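Local coordinates for protein natural killer cell receptor Ly49C (Mus musculus, PDB 3C8J) that serves as a homodimeric, C-type lectin-like receptor on mouse natural killer cells that recognises class I MHC molecules, at residues A[119-124]-A[157-162]; A[133-138]-A[175-180]; A[140-145]-A[169-174]. The protein carries 4 engineered substitutions. All blocks are in the same frame, centred on the assembly; numbering follows the deposited sequence.

Contact 1: residues A[119-124]-A[157-162]; sequences EDEDEL and SKLDMK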
# COMPACT_ATOMS: atom_id res chain seq x y z
N GLU A 119 -2.37 10.90 -9.83
CA GLU A 119 -1.17 11.30 -10.57
C GLU A 119 -1.09 10.71 -11.97
O GLU A 119 -0.78 11.41 -12.93
CB GLU A 119 0.12 10.98 -9.81
CG GLU A 119 0.24 11.68 -8.47
CD GLU A 119 0.36 13.20 -8.56
OE1 GLU A 119 0.37 13.77 -9.70
OE2 GLU A 119 0.45 13.84 -7.48
N ASP A 120 -1.38 9.42 -12.07
CA ASP A 120 -1.28 8.72 -13.35
C ASP A 120 -2.29 7.58 -13.50
O ASP A 120 -3.05 7.28 -12.55
CB ASP A 120 0.16 8.25 -13.61
CG ASP A 120 0.76 7.51 -12.45
OD1 ASP A 120 0.05 7.17 -11.49
OD2 ASP A 120 1.97 7.25 -12.51
N GLU A 121 -2.31 6.98 -14.69
CA GLU A 121 -3.21 5.90 -15.04
C GLU A 121 -2.97 4.65 -14.22
O GLU A 121 -3.89 3.84 -14.05
CB GLU A 121 -3.12 5.55 -16.53
CG GLU A 121 -3.94 6.44 -17.45
CD GLU A 121 -4.65 5.66 -18.55
OE1 GLU A 121 -5.34 4.66 -18.22
OE2 GLU A 121 -4.51 6.04 -19.74
N ASP A 122 -1.76 4.47 -13.72
CA ASP A 122 -1.44 3.34 -12.86
C ASP A 122 -2.19 3.46 -11.53
O ASP A 122 -2.80 2.48 -11.06
CB ASP A 122 0.06 3.23 -12.60
CG ASP A 122 0.83 2.71 -13.82
OD1 ASP A 122 2.08 2.62 -13.72
OD2 ASP A 122 0.19 2.40 -14.86
N GLU A 123 -2.12 4.65 -10.94
CA GLU A 123 -2.83 4.95 -9.72
C GLU A 123 -4.34 4.88 -9.94
O GLU A 123 -5.04 4.26 -9.14
CB GLU A 123 -2.42 6.30 -9.15
CG GLU A 123 -3.11 6.59 -7.83
CD GLU A 123 -2.75 7.91 -7.21
OE1 GLU A 123 -2.81 7.97 -5.98
OE2 GLU A 123 -2.41 8.87 -7.94
N LEU A 124 -4.85 5.51 -11.00
CA LEU A 124 -6.28 5.41 -11.31
C LEU A 124 -6.76 3.94 -11.30
O LEU A 124 -7.70 3.57 -10.58
CB LEU A 124 -6.63 6.10 -12.64
CG LEU A 124 -8.03 5.83 -13.23
CD1 LEU A 124 -9.17 6.08 -12.25
CD2 LEU A 124 -8.26 6.64 -14.47
N SER A 157 -1.67 16.88 -13.68
CA SER A 157 -1.68 15.45 -13.47
C SER A 157 -1.49 14.78 -14.82
O SER A 157 -1.91 15.30 -15.85
CB SER A 157 -3.01 15.02 -12.85
OG SER A 157 -3.30 13.68 -13.18
N LYS A 158 -0.88 13.60 -14.83
CA LYS A 158 -0.63 12.91 -16.08
C LYS A 158 -1.89 12.27 -16.67
O LYS A 158 -1.84 11.59 -17.69
CB LYS A 158 0.51 11.91 -15.93
CG LYS A 158 1.84 12.61 -16.02
CD LYS A 158 2.85 12.03 -15.05
CE LYS A 158 3.98 13.01 -14.81
NZ LYS A 158 4.47 13.69 -16.06
N LEU A 159 -3.01 12.52 -16.03
CA LEU A 159 -4.30 12.11 -16.53
C LEU A 159 -4.87 13.20 -17.40
O LEU A 159 -5.73 12.94 -18.23
CB LEU A 159 -5.24 11.86 -15.36
CG LEU A 159 -5.60 10.44 -14.98
CD1 LEU A 159 -4.45 9.47 -15.17
CD2 LEU A 159 -6.09 10.43 -13.55
N ASP A 160 -4.39 14.43 -17.19
CA ASP A 160 -4.95 15.61 -17.85
C ASP A 160 -5.10 15.40 -19.36
O ASP A 160 -6.15 15.71 -19.92
CB ASP A 160 -4.13 16.88 -17.54
CG ASP A 160 -4.23 17.31 -16.07
OD1 ASP A 160 -5.22 16.98 -15.39
OD2 ASP A 160 -3.30 18.00 -15.60
N MET A 161 -4.05 14.87 -19.99
CA MET A 161 -4.06 14.55 -21.42
C MET A 161 -5.29 13.73 -21.81
O MET A 161 -6.04 14.12 -22.72
CB MET A 161 -2.79 13.81 -21.83
CG MET A 161 -1.68 14.73 -22.30
SD MET A 161 -1.23 14.35 -24.00
CE MET A 161 -0.46 15.89 -24.56
N LYS A 162 -5.48 12.61 -21.12
CA LYS A 162 -6.64 11.74 -21.31
C LYS A 162 -7.95 12.45 -20.92
O LYS A 162 -8.93 12.40 -21.66
CB LYS A 162 -6.44 10.44 -20.51
CG LYS A 162 -7.63 9.48 -20.50
CD LYS A 162 -7.52 8.51 -19.31
CE LYS A 162 -8.85 7.82 -19.01
NZ LYS A 162 -8.64 6.60 -18.20

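Contact 2: residues A[133-138]-A[175-180]; sequences PGNYWI and FLSKAR. Engineered in segment 133-138: Gly134 (natural residue Glu).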
# COMPACT_ATOMS: atom_id res chain seq x y z
N PRO A 133 -17.54 -1.62 -5.22
CA PRO A 133 -18.43 -0.99 -6.24
C PRO A 133 -19.18 0.22 -5.70
O PRO A 133 -19.84 0.12 -4.67
CB PRO A 133 -19.40 -2.10 -6.59
CG PRO A 133 -18.62 -3.33 -6.42
CD PRO A 133 -17.62 -3.09 -5.28
N GLY A 134 -19.02 1.37 -6.34
CA GLY A 134 -19.70 2.59 -5.93
C GLY A 134 -19.19 3.75 -6.76
O GLY A 134 -18.54 3.55 -7.79
N ASN A 135 -19.50 4.96 -6.31
CA ASN A 135 -19.05 6.18 -6.95
C ASN A 135 -18.37 7.07 -5.92
O ASN A 135 -18.95 7.34 -4.86
CB ASN A 135 -20.22 6.90 -7.58
CG ASN A 135 -20.90 6.06 -8.61
OD1 ASN A 135 -22.12 5.93 -8.62
ND2 ASN A 135 -20.12 5.45 -9.49
N TYR A 136 -17.16 7.52 -6.23
CA TYR A 136 -16.34 8.24 -5.27
C TYR A 136 -15.92 9.61 -5.80
O TYR A 136 -15.28 9.72 -6.85
CB TYR A 136 -15.08 7.41 -4.95
CG TYR A 136 -15.35 6.08 -4.33
CD1 TYR A 136 -15.81 5.02 -5.10
CD2 TYR A 136 -15.11 5.85 -2.98
CE1 TYR A 136 -16.07 3.79 -4.55
CE2 TYR A 136 -15.35 4.59 -2.42
CZ TYR A 136 -15.83 3.57 -3.23
OH TYR A 136 -16.11 2.34 -2.72
N TRP A 137 -16.29 10.66 -5.08
CA TRP A 137 -15.80 11.99 -5.41
C TRP A 137 -14.27 11.98 -5.32
O TRP A 137 -13.69 11.32 -4.44
CB TRP A 137 -16.38 13.02 -4.47
CG TRP A 137 -17.84 13.30 -4.67
CD1 TRP A 137 -18.82 13.19 -3.73
CD2 TRP A 137 -18.49 13.78 -5.88
NE1 TRP A 137 -20.03 13.56 -4.27
CE2 TRP A 137 -19.86 13.93 -5.58
CE3 TRP A 137 -18.05 14.08 -7.17
CZ2 TRP A 137 -20.80 14.36 -6.52
CZ3 TRP A 137 -18.98 14.51 -8.11
CH2 TRP A 137 -20.34 14.65 -7.78
N ILE A 138 -13.62 12.68 -6.25
CA ILE A 138 -12.18 12.89 -6.20
C ILE A 138 -11.92 14.39 -6.38
O ILE A 138 -12.83 15.13 -6.73
CB ILE A 138 -11.39 12.02 -7.21
CG1 ILE A 138 -11.75 12.36 -8.65
CG2 ILE A 138 -11.65 10.55 -6.95
CD1 ILE A 138 -10.88 11.61 -9.66
N PHE A 175 -16.15 12.03 -10.28
CA PHE A 175 -16.09 10.87 -9.40
C PHE A 175 -15.45 9.71 -10.12
O PHE A 175 -15.36 9.72 -11.34
CB PHE A 175 -17.48 10.50 -8.89
CG PHE A 175 -18.42 10.02 -9.96
CD1 PHE A 175 -18.68 8.66 -10.12
CD2 PHE A 175 -19.06 10.91 -10.80
CE1 PHE A 175 -19.55 8.21 -11.11
CE2 PHE A 175 -19.91 10.47 -11.78
CZ PHE A 175 -20.16 9.11 -11.93
N LEU A 176 -14.96 8.72 -9.37
CA LEU A 176 -14.61 7.47 -10.02
C LEU A 176 -15.48 6.29 -9.59
O LEU A 176 -16.12 6.30 -8.52
CB LEU A 176 -13.11 7.15 -9.93
CG LEU A 176 -12.41 6.56 -8.70
CD1 LEU A 176 -13.05 5.26 -8.25
CD2 LEU A 176 -10.92 6.36 -8.97
N SER A 177 -15.53 5.30 -10.48
CA SER A 177 -16.24 4.06 -10.29
C SER A 177 -15.23 3.00 -10.70
O SER A 177 -14.18 3.35 -11.23
CB SER A 177 -17.51 4.00 -11.16
OG SER A 177 -17.23 4.26 -12.52
N LYS A 178 -15.54 1.73 -10.46
CA LYS A 178 -14.63 0.65 -10.82
C LYS A 178 -14.43 0.61 -12.34
O LYS A 178 -13.43 0.08 -12.83
CB LYS A 178 -15.15 -0.71 -10.33
CG LYS A 178 -15.17 -0.86 -8.81
CD LYS A 178 -15.39 -2.32 -8.38
CE LYS A 178 -14.14 -3.17 -8.60
NZ LYS A 178 -13.03 -2.74 -7.72
N ALA A 179 -15.40 1.19 -13.06
CA ALA A 179 -15.44 1.18 -14.52
C ALA A 179 -14.77 2.40 -15.16
O ALA A 179 -14.15 2.26 -16.22
CB ALA A 179 -16.86 1.06 -14.99
N ARG A 180 -14.89 3.58 -14.56
CA ARG A 180 -14.24 4.78 -15.12
C ARG A 180 -14.30 6.04 -14.24
O ARG A 180 -14.49 5.93 -13.03
CB ARG A 180 -14.78 5.08 -16.51
CG ARG A 180 -16.25 5.32 -16.49
CD ARG A 180 -16.89 5.21 -17.87
NE ARG A 180 -18.34 5.34 -17.72
CZ ARG A 180 -19.15 4.37 -17.30
NH1 ARG A 180 -18.67 3.16 -17.02
NH2 ARG A 180 -20.45 4.61 -17.17

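Contact 3: residues A[140-145]-A[169-174]; sequences LSYDKK and KSRGCV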
# COMPACT_ATOMS: atom_id res chain seq x y z
N LEU A 140 -11.13 16.71 -8.33
CA LEU A 140 -11.10 17.35 -9.61
C LEU A 140 -12.45 18.02 -9.85
O LEU A 140 -13.47 17.33 -10.00
CB LEU A 140 -10.76 16.36 -10.73
CG LEU A 140 -10.76 16.90 -12.17
CD1 LEU A 140 -9.69 17.93 -12.33
CD2 LEU A 140 -10.54 15.77 -13.15
N SER A 141 -12.44 19.35 -9.88
CA SER A 141 -13.66 20.14 -10.02
C SER A 141 -13.51 21.24 -11.05
O SER A 141 -12.40 21.64 -11.38
CB SER A 141 -14.04 20.75 -8.67
OG SER A 141 -12.98 21.54 -8.16
N TYR A 142 -14.65 21.74 -11.53
CA TYR A 142 -14.72 22.84 -12.49
C TYR A 142 -14.56 24.18 -11.78
O TYR A 142 -15.30 24.48 -10.84
CB TYR A 142 -16.07 22.79 -13.22
CG TYR A 142 -16.17 23.70 -14.43
CD1 TYR A 142 -15.78 23.25 -15.70
CD2 TYR A 142 -16.65 25.00 -14.31
CE1 TYR A 142 -15.87 24.07 -16.81
CE2 TYR A 142 -16.75 25.84 -15.43
CZ TYR A 142 -16.36 25.36 -16.67
OH TYR A 142 -16.44 26.17 -17.78
N ASP A 143 -13.60 24.99 -12.23
CA ASP A 143 -13.38 26.33 -11.70
C ASP A 143 -14.36 27.29 -12.36
O ASP A 143 -14.22 27.62 -13.54
CB ASP A 143 -11.94 26.77 -11.98
CG ASP A 143 -11.55 28.05 -11.23
OD1 ASP A 143 -10.58 27.98 -10.47
OD2 ASP A 143 -12.20 29.10 -11.41
N LYS A 144 -15.35 27.74 -11.60
CA LYS A 144 -16.39 28.62 -12.13
C LYS A 144 -15.83 29.96 -12.56
O LYS A 144 -16.28 30.53 -13.54
CB LYS A 144 -17.55 28.79 -11.14
CG LYS A 144 -18.14 27.44 -10.67
CD LYS A 144 -19.53 27.58 -10.07
CE LYS A 144 -20.09 26.22 -9.62
NZ LYS A 144 -21.56 26.30 -9.31
N LYS A 145 -14.82 30.44 -11.84
CA LYS A 145 -14.23 31.76 -12.10
C LYS A 145 -13.25 31.76 -13.27
O LYS A 145 -13.07 32.78 -13.93
CB LYS A 145 -13.54 32.33 -10.85
CG LYS A 145 -14.24 32.01 -9.52
CD LYS A 145 -13.53 32.63 -8.31
CE LYS A 145 -14.08 34.00 -7.95
NZ LYS A 145 -13.61 35.05 -8.88
N LYS A 169 -18.66 17.77 -19.97
CA LYS A 169 -19.64 18.80 -20.33
C LYS A 169 -20.08 19.62 -19.13
O LYS A 169 -19.83 20.82 -19.06
CB LYS A 169 -20.85 18.16 -21.03
CG LYS A 169 -20.53 17.58 -22.40
CD LYS A 169 -21.78 17.43 -23.25
CE LYS A 169 -21.48 17.75 -24.71
NZ LYS A 169 -22.71 17.95 -25.51
N SER A 170 -20.72 18.95 -18.16
CA SER A 170 -21.26 19.58 -16.95
C SER A 170 -20.26 20.50 -16.23
O SER A 170 -19.08 20.16 -16.08
CB SER A 170 -21.74 18.51 -15.98
OG SER A 170 -20.69 17.63 -15.64
N ARG A 171 -20.75 21.66 -15.80
CA ARG A 171 -19.96 22.54 -14.95
C ARG A 171 -19.92 22.01 -13.51
O ARG A 171 -20.09 22.78 -12.55
CB ARG A 171 -20.51 23.97 -14.98
CG ARG A 171 -19.91 24.83 -16.08
CD ARG A 171 -20.49 26.24 -16.05
NE ARG A 171 -19.93 27.08 -17.12
CZ ARG A 171 -20.32 27.05 -18.39
NH1 ARG A 171 -21.28 26.21 -18.77
NH2 ARG A 171 -19.76 27.85 -19.29
N GLY A 172 -19.67 20.70 -13.39
CA GLY A 172 -19.78 20.00 -12.12
C GLY A 172 -18.45 19.50 -11.63
O GLY A 172 -17.44 20.20 -11.74
N CYS A 173 -18.45 18.27 -11.11
CA CYS A 173 -17.30 17.67 -10.46
C CYS A 173 -16.95 16.29 -11.06
O CYS A 173 -17.54 15.88 -12.07
CB CYS A 173 -17.57 17.52 -8.96
SG CYS A 173 -17.57 19.06 -8.05
N VAL A 174 -15.98 15.58 -10.46
CA VAL A 174 -15.55 14.28 -10.99
C VAL A 174 -15.55 13.16 -9.94
O VAL A 174 -15.01 13.31 -8.85
CB VAL A 174 -14.15 14.36 -11.67
CG1 VAL A 174 -13.67 12.97 -12.12
CG2 VAL A 174 -14.17 15.27 -12.88

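Contact 1: residues A[119-124]-A[157-162]
Lys158 N donates to Glu119 O (2.9 Å) and ties the turn before helix 160-164 to the residue preceding Asp120, the N-cap of helix 121-130. The bond is bent, with an N-H...O angle of 139°, although the donor lies in the carbonyl plane. Beside it Leu159 turns in: its CD1 sits 3.3 Å from Glu121 N, against the first turn of helix 121-130, and CG of Glu121 touches the same methyl where the two side chains cross obliquely. Lys162, its CG anti to the backbone N (chi1 174°) and its chain extended, crosses Glu121 at about a right angle, so that NZ makes a long salt bridge to Glu121 OE1 at 3.8 Å and lies against CD2 of Leu124. Ser157 OG accepts from Leu159 N at 3.1 Å and Asp160 OD2 from Ser157 N at 2.8 Å, a capping box around the type I turn 157-160; Asp120 OD1 caps Glu123 N weakly. Glu123 OE2 takes Glu119 N at 2.8 Å, nearly along its C-O axis. Further out, Ser157 OG bonds Ile118 O, Glu123 OE1 makes a salt bridge to Lys90 and a hydrogen bond to Tyr92 OH, and Asp160 OD1 receives Trp151 NE1. The contact joins two helix starts of the C-type lectin-like domain beside strands 90-96 and 148-151; helix 160-164 enters region 161-170, implicated in MHC class I binding.

Contact 2: residues A[133-138]-A[175-180]
Asn135 and Phe175 lie side by side and point the same way, the amide plane turned 74° from the ring. With CG beside the backbone N (chi1 -60°), Asn135 brings ND2 to the edge of the Phe175 ring, near its plane, 3.3 Å from CE1. ND2 also comes close to CB of Ser177. Phe175 holds its ring in the crowded position between its own N and carbonyl carbon (chi1 65°), while its CB packs on CE3 of the Trp137 indole at 4.0 Å as the two side chains cross obliquely. Tyr136 and Leu176 occupy the other face of the sheet and also cross obliquely. Tyr136 CD1 lies 4.2 Å from Leu176 CD1, and Leu176 O sits in the plane of the tyrosine ring at its edge. Between these two faces the strands run antiparallel, with Tyr136 and Leu176 as the hydrogen-bonded pair: Tyr136 N gives to Leu176 O at 2.8 Å and Leu176 N to Tyr136 O at 2.7 Å, the latter on a lone pair. Trp137 and Phe175 form the next, non-hydrogen-bonded pair. Towards the loops, O of the engineered Gly134 takes a CA-H...O contact from Ser177 CA, and the aliphatic part of Lys178 lies alongside the Pro133 ring.

Tyr190 of strand 190-197 meets the rings of both Phe175 and Trp137, and Trp101 meets the indole roughly perpendicularly. Polar tips are satisfied within the domain: Tyr136 OH on Ile132 O, Trp137 NE1 on Ile188 O, Lys178 NZ on Gln128 O and Val131 O. A paired, aromatic-lined sheet thus gives way to a more polar loop, where Ser177 OG accepts from Arg180 N in an ST motif within a region implicated in MHC class I binding.

Contact 3: residues A[140-145]-A[169-174]
Tyr142 leaves its strand with CG anti to the backbone N (chi1 -168°), which lays its ring alongside the side chain of Arg171. Its CB rests 3.3 Å from Gly172 O, the carbonyl that also accepts from Tyr142 N. CG lies near Arg171 CA, and CD2 then meets the arginine CB and CG. Of the ring atoms CE2 comes nearest to the arginine: Arg171 CG lies 3.4 Å from Tyr142 CE2, over one face and offset toward the rim. Arg171 CG makes a CH-pi contact, 3.7 Å from the centroid of the Tyr142 ring and 24° off its normal. CZ still touches Arg171 CG, and at the tip OH lies 3.7 Å from Arg171 NE. The arginine chain, extended from CG to NE, follows the tyrosine outward, so its aliphatic part does the packing; the guanidinium is tilted 68° from the ring plane. Arg171 is the centre of an inverse gamma turn just before strand 173-176, which probably helps place it beside the tyrosine.

Tyr142 N to Gly172 O spans 3.2 Å, nearly along the C=O axis. Inward from it, Ser141 and Cys173 form a non-hydrogen-bonded antiparallel pair, with Ser141 CB 4.0 Å from Cys173 SG. The sulfur is joined to Cys186 in a disulfide, and Trp101 of helix 101-110 touches both residues. Leu140 and Val174 lie side by side, CD2 to CG2 at 3.7 Å; Leu140 also touches Trp151 and Val174 touches Trp149.

Trp149 also stands edge-to-face to Tyr142, while Lys147 NZ comes close to Arg171 NH2, a like-charge pair that probably leaves this end electropositive. From the apolar Leu140-Val174 pair outward, the chemistry thus passes through a covalently fixed strand to a cationic, aromatic-backed rim, at the end of region 161-170 implicated in MHC class I binding, whose last two residues begin segment 169-174.

Contacts 2 and 3 hold the same two strands, 136-143 and 173-176, and contact 3 is nested within the chain loop that contact 2 closes; Ile138 N and Val174 O, 3.0 Å apart, probably bond where they meet. Contact 1 joins helix starts instead, with capping and a long salt bridge in place of strand pairing, and reaches contact 2 through Leu124 CD1 on Leu176 CD2. It stays about 18 Å from contact 3, centre to centre, without touching it. All three are partly buried: contact 2 lies nearest the chain centre and is richest in aromatic packing, whereas contacts 1 and 3 sit farther out and bring charged side chains to their edges.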